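Local coordinates for protein orotidine 5'-phosphate decarboxylase (Streptomyces avermitilis, PDB 3V75) that probably catalyses the decarboxylation of orotidine 5'-phosphate to UMP, the last step of de novo UMP biosynthesis, at residues A[249-254]-A[288-293]; A[253-258]-A[295-300]. All blocks are in the same frame, centred on the assembly; numbering follows the deposited sequence.

Interaction 1. Residues A[249-254]-A[288-293]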
loop_
_atom_site.group_PDB
_atom_site.type_symbol
_atom_site.label_atom_id
_atom_site.label_comp_id
_atom_site.label_asym_id
_atom_site.label_seq_id
_atom_site.Cartn_x
_atom_site.Cartn_y
_atom_site.Cartn_z
ATOM N N ALA A 249 -11.821 24.465 3.274
ATOM C CA ALA A 249 -12.326 23.445 2.361
ATOM C C ALA A 249 -13.780 23.121 2.681
ATOM O O ALA A 249 -14.244 21.969 2.577
ATOM C CB ALA A 249 -11.484 22.186 2.384
ATOM N N ALA A 250 -14.513 24.155 3.036
ATOM C CA ALA A 250 -15.941 24.046 3.069
ATOM C C ALA A 250 -16.421 23.950 1.602
ATOM O O ALA A 250 -15.720 24.395 0.687
ATOM C CB ALA A 250 -16.501 25.306 3.744
ATOM N N PRO A 251 -17.624 23.410 1.379
ATOM C CA PRO A 251 -18.180 23.375 0.030
ATOM C C PRO A 251 -18.063 24.700 -0.716
ATOM O O PRO A 251 -17.648 24.720 -1.889
ATOM C CB PRO A 251 -19.636 23.029 0.288
ATOM C CG PRO A 251 -19.514 22.057 1.433
ATOM C CD PRO A 251 -18.487 22.696 2.336
ATOM N N ALA A 252 -18.382 25.817 -0.057
ATOM C CA ALA A 252 -18.362 27.100 -0.754
ATOM C C ALA A 252 -16.965 27.515 -1.224
ATOM O O ALA A 252 -16.833 28.340 -2.125
ATOM C CB ALA A 252 -18.986 28.202 0.128
ATOM N N ASP A 253 -15.920 26.960 -0.591
ATOM C CA ASP A 253 -14.526 27.295 -0.921
ATOM C C ASP A 253 -14.007 26.526 -2.123
ATOM O O ASP A 253 -12.963 26.892 -2.661
ATOM C CB ASP A 253 -13.581 26.907 0.229
ATOM C CG ASP A 253 -13.912 27.614 1.548
ATOM O OD1 ASP A 253 -14.294 28.805 1.521
ATOM O OD2 ASP A 253 -13.816 26.946 2.616
ATOM N N LEU A 254 -14.690 25.440 -2.508
ATOM C CA LEU A 254 -14.090 24.540 -3.518
ATOM C C LEU A 254 -13.834 25.177 -4.891
ATOM O O LEU A 254 -12.786 24.938 -5.494
ATOM C CB LEU A 254 -14.872 23.224 -3.668
ATOM C CG LEU A 254 -15.015 22.468 -2.348
ATOM C CD1 LEU A 254 -15.785 21.180 -2.553
ATOM C CD2 LEU A 254 -13.616 22.222 -1.685
ATOM N N ASP A 288 -26.886 14.775 2.449
ATOM C CA ASP A 288 -27.666 15.569 1.483
ATOM C C ASP A 288 -27.216 17.023 1.541
ATOM O O ASP A 288 -27.130 17.704 0.512
ATOM C CB ASP A 288 -29.176 15.545 1.800
ATOM C CG ASP A 288 -29.853 14.235 1.424
ATOM O OD1 ASP A 288 -29.224 13.411 0.733
ATOM O OD2 ASP A 288 -31.020 14.042 1.854
ATOM N N ARG A 289 -26.941 17.522 2.746
ATOM C CA ARG A 289 -26.562 18.930 2.884
ATOM C C ARG A 289 -25.198 19.212 2.239
ATOM O O ARG A 289 -25.039 20.212 1.513
ATOM C CB ARG A 289 -26.525 19.367 4.342
ATOM C CG ARG A 289 -25.861 20.718 4.487
ATOM C CD ARG A 289 -25.819 21.158 5.959
ATOM N NE ARG A 289 -25.438 20.035 6.819
ATOM C CZ ARG A 289 -24.222 19.782 7.319
ATOM N NH1 ARG A 289 -24.058 18.723 8.130
ATOM N NH2 ARG A 289 -23.199 20.610 7.101
ATOM N N PHE A 290 -24.213 18.358 2.498
ATOM C CA PHE A 290 -22.927 18.533 1.821
ATOM C C PHE A 290 -23.083 18.487 0.311
ATOM O O PHE A 290 -22.548 19.355 -0.387
ATOM C CB PHE A 290 -21.887 17.500 2.258
ATOM C CG PHE A 290 -21.154 17.878 3.508
ATOM C CD1 PHE A 290 -20.086 18.757 3.446
ATOM C CD2 PHE A 290 -21.540 17.389 4.746
ATOM C CE1 PHE A 290 -19.382 19.123 4.590
ATOM C CE2 PHE A 290 -20.859 17.762 5.895
ATOM C CZ PHE A 290 -19.773 18.624 5.815
ATOM N N ALA A 291 -23.793 17.480 -0.199
ATOM C CA ALA A 291 -23.906 17.349 -1.647
ATOM C C ALA A 291 -24.581 18.579 -2.229
ATOM O O ALA A 291 -24.182 19.094 -3.303
ATOM C CB ALA A 291 -24.675 16.104 -2.015
ATOM N N GLU A 292 -25.624 19.069 -1.554
ATOM C CA GLU A 292 -26.326 20.237 -2.089
ATOM C C GLU A 292 -25.484 21.493 -2.041
ATOM O O GLU A 292 -25.515 22.312 -2.975
ATOM C CB GLU A 292 -27.637 20.472 -1.345
ATOM C CG GLU A 292 -28.346 21.720 -1.807
ATOM C CD GLU A 292 -28.549 21.774 -3.366
ATOM O OE1 GLU A 292 -28.511 22.890 -3.966
ATOM O OE2 GLU A 292 -28.732 20.699 -4.016
ATOM N N GLU A 293 -24.745 21.679 -0.947
ATOM C CA GLU A 293 -23.909 22.870 -0.857
ATOM C C GLU A 293 -22.800 22.870 -1.897
ATOM O O GLU A 293 -22.451 23.924 -2.457
ATOM C CB GLU A 293 -23.271 22.975 0.513
ATOM C CG GLU A 293 -24.281 23.322 1.579
ATOM C CD GLU A 293 -23.636 23.336 2.982
ATOM O OE1 GLU A 293 -22.476 22.890 3.187
ATOM O OE2 GLU A 293 -24.358 23.745 3.915
#
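The turn that carries Pro251 against Phe290 and Glu293 is tied by a hydrogen bond from Ala250 N to Asp253 OD2, 2.9 Å long. The carboxylate receives this N-H on the anti side of OD2, 30° out of its plane, and the bond is somewhat bent. A backbone bond from Asp253 N to Ala250 O closes the same turn, leaving the pyrrolidine ring to project at helix 280-299. Nothing polar bridges the two segments; Pro251 alone makes the contact from its side. Its ring is set obliquely across the Glu293 side chain, with Pro251 CB only 3.6 Å from Glu293 CB. Further out, Pro251 CG meets the carboxylate end of Glu293, 3.5 Å from Glu293 OE1, in a van der Waals contact. Glu293 CG stands beside its backbone N (chi1 -71°), and the extended chain beyond it runs past the proline, bringing OE1 to that ring carbon. Phe290, about one turn earlier on the helix, adds the apolar part: its CD1 comes within 3.9 Å of Pro251 CG, the proline approaching the aromatic ring at a slant. Pro251 and Phe290 are both buried, while Glu293 remains partly exposed. Pro251 thus packs the loop that follows strand 239-241 onto the long C-terminal helix, in the outer layer of the TIM barrel.

Interaction 2. Residues A[253-258]-A[295-300]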
loop_
_atom_site.group_PDB
_atom_site.type_symbol
_atom_site.label_atom_id
_atom_site.label_comp_id
_atom_site.label_asym_id
_atom_site.label_seq_id
_atom_site.Cartn_x
_atom_site.Cartn_y
_atom_site.Cartn_z
ATOM N N ASP A 253 -15.920 26.960 -0.591
ATOM C CA ASP A 253 -14.526 27.295 -0.921
ATOM C C ASP A 253 -14.007 26.526 -2.123
ATOM O O ASP A 253 -12.963 26.892 -2.661
ATOM C CB ASP A 253 -13.581 26.907 0.229
ATOM C CG ASP A 253 -13.912 27.614 1.548
ATOM O OD1 ASP A 253 -14.294 28.805 1.521
ATOM O OD2 ASP A 253 -13.816 26.946 2.616
ATOM N N LEU A 254 -14.690 25.440 -2.508
ATOM C CA LEU A 254 -14.090 24.540 -3.518
ATOM C C LEU A 254 -13.834 25.177 -4.891
ATOM O O LEU A 254 -12.786 24.938 -5.494
ATOM C CB LEU A 254 -14.872 23.224 -3.668
ATOM C CG LEU A 254 -15.015 22.468 -2.348
ATOM C CD1 LEU A 254 -15.785 21.180 -2.553
ATOM C CD2 LEU A 254 -13.616 22.222 -1.685
ATOM N N PRO A 255 -14.788 25.973 -5.406
ATOM C CA PRO A 255 -14.481 26.617 -6.685
ATOM C C PRO A 255 -13.229 27.488 -6.641
ATOM O O PRO A 255 -12.444 27.487 -7.596
ATOM C CB PRO A 255 -15.760 27.426 -6.986
ATOM C CG PRO A 255 -16.825 26.600 -6.347
ATOM C CD PRO A 255 -16.221 26.088 -5.063
ATOM N N GLY A 256 -13.013 28.247 -5.563
ATOM C CA GLY A 256 -11.799 29.042 -5.469
ATOM C C GLY A 256 -10.539 28.182 -5.337
ATOM O O GLY A 256 -9.478 28.563 -5.829
ATOM N N VAL A 257 -10.648 27.049 -4.652
ATOM C CA VAL A 257 -9.481 26.174 -4.449
ATOM C C VAL A 257 -9.073 25.487 -5.780
ATOM O O VAL A 257 -7.880 25.496 -6.159
ATOM C CB VAL A 257 -9.770 25.098 -3.343
ATOM C CG1 VAL A 257 -8.623 24.064 -3.262
ATOM C CG2 VAL A 257 -9.939 25.751 -1.993
ATOM N N PHE A 258 -10.060 24.958 -6.497
ATOM C CA PHE A 258 -9.803 24.128 -7.675
ATOM C C PHE A 258 -9.946 24.824 -9.026
ATOM O O PHE A 258 -9.573 24.243 -10.061
ATOM C CB PHE A 258 -10.665 22.875 -7.635
ATOM C CG PHE A 258 -10.226 21.892 -6.598
ATOM C CD1 PHE A 258 -10.847 21.835 -5.345
ATOM C CD2 PHE A 258 -9.158 21.027 -6.865
ATOM C CE1 PHE A 258 -10.413 20.937 -4.384
ATOM C CE2 PHE A 258 -8.727 20.124 -5.904
ATOM C CZ PHE A 258 -9.341 20.067 -4.681
ATOM N N ARG A 295 -22.938 21.187 -4.826
ATOM C CA ARG A 295 -23.638 21.391 -6.095
ATOM C C ARG A 295 -23.871 22.872 -6.342
ATOM O O ARG A 295 -23.605 23.390 -7.430
ATOM C CB ARG A 295 -24.986 20.624 -6.109
ATOM C CG ARG A 295 -25.677 20.535 -7.483
ATOM C CD ARG A 295 -27.208 20.603 -7.357
ATOM N NE ARG A 295 -27.568 21.866 -6.707
ATOM C CZ ARG A 295 -27.713 23.051 -7.324
ATOM N NH1 ARG A 295 -27.610 23.162 -8.659
ATOM N NH2 ARG A 295 -27.993 24.108 -6.591
ATOM N N ALA A 296 -24.374 23.570 -5.323
ATOM C CA ALA A 296 -24.682 24.995 -5.453
ATOM C C ALA A 296 -23.413 25.824 -5.664
ATOM O O ALA A 296 -23.392 26.777 -6.468
ATOM C CB ALA A 296 -25.401 25.469 -4.239
ATOM N N ALA A 297 -22.339 25.489 -4.956
ATOM C CA ALA A 297 -21.109 26.272 -5.115
ATOM C C ALA A 297 -20.567 26.138 -6.539
ATOM O O ALA A 297 -20.146 27.126 -7.158
ATOM C CB ALA A 297 -20.050 25.837 -4.102
ATOM N N VAL A 298 -20.540 24.901 -7.025
ATOM C CA VAL A 298 -20.019 24.600 -8.356
ATOM C C VAL A 298 -20.901 25.248 -9.422
ATOM O O VAL A 298 -20.389 25.744 -10.433
ATOM C CB VAL A 298 -19.892 23.073 -8.572
ATOM C CG1 VAL A 298 -19.629 22.743 -10.077
ATOM C CG2 VAL A 298 -18.832 22.495 -7.669
ATOM N N ALA A 299 -22.216 25.289 -9.191
ATOM C CA ALA A 299 -23.186 25.886 -10.127
ATOM C C ALA A 299 -23.031 27.387 -10.189
ATOM O O ALA A 299 -23.365 28.002 -11.198
ATOM C CB ALA A 299 -24.622 25.549 -9.718
ATOM N N ALA A 300 -22.565 28.010 -9.114
ATOM C CA ALA A 300 -22.443 29.460 -9.092
ATOM C C ALA A 300 -21.185 29.969 -9.789
ATOM O O ALA A 300 -21.126 31.198 -10.061
ATOM C CB ALA A 300 -22.550 29.983 -7.636
#
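Pro255 and Val298 bring the two backbones closest, their CA atoms 6.1 Å apart, where the short helix 254-258 passes the last turn of helix 280-299. No hydrogen bond joins the segments, and the contact rests on the proline ring lying against the Ala297 methyl and main chain. Pro255 CG sits over the backbone, 3.5 Å from Ala297 O, while Val298 N is a looser neighbour at 4.1 Å from the same carbon. Both Pro255 CG and Pro255 CD also lie 4.0 Å from Ala297 CB. Because Ala297 ends at CB, the ring can come down onto the main chain itself. Val298 is covered only in part, and its branches stay further off than its amide. A proline suits the first turn of a helix, where its missing N-H costs no intrahelical bond, and here its ring serves as the contact surface. Next to it Leu254 touches Ile244, while Phe258 packs on Leu228 and Leu233. The arrangement is packing of the short helix after the seventh strand against the end of the helix after the eighth, as in the outer shell of a TIM barrel.

In the fold
Interactions 1 and 2 follow one another along the same pair of elements, their centres 8 Å apart: residues 249-258 run beside helix 280-299, and Asp253 and Leu254 belong to both. The two patches also touch, Pro251 O lying 3.5 Å from Ala297 CB. Each depends on a single proline and has no hydrogen bond across it, but the surroundings differ. Interaction 1 is the more buried, with an aromatic ring and a carboxylate chain round the proline; interaction 2, near the C-terminus, is a surface contact with alanine and backbone. Both lie on the outer side of the barrel, away from the predicted proton donor Lys119.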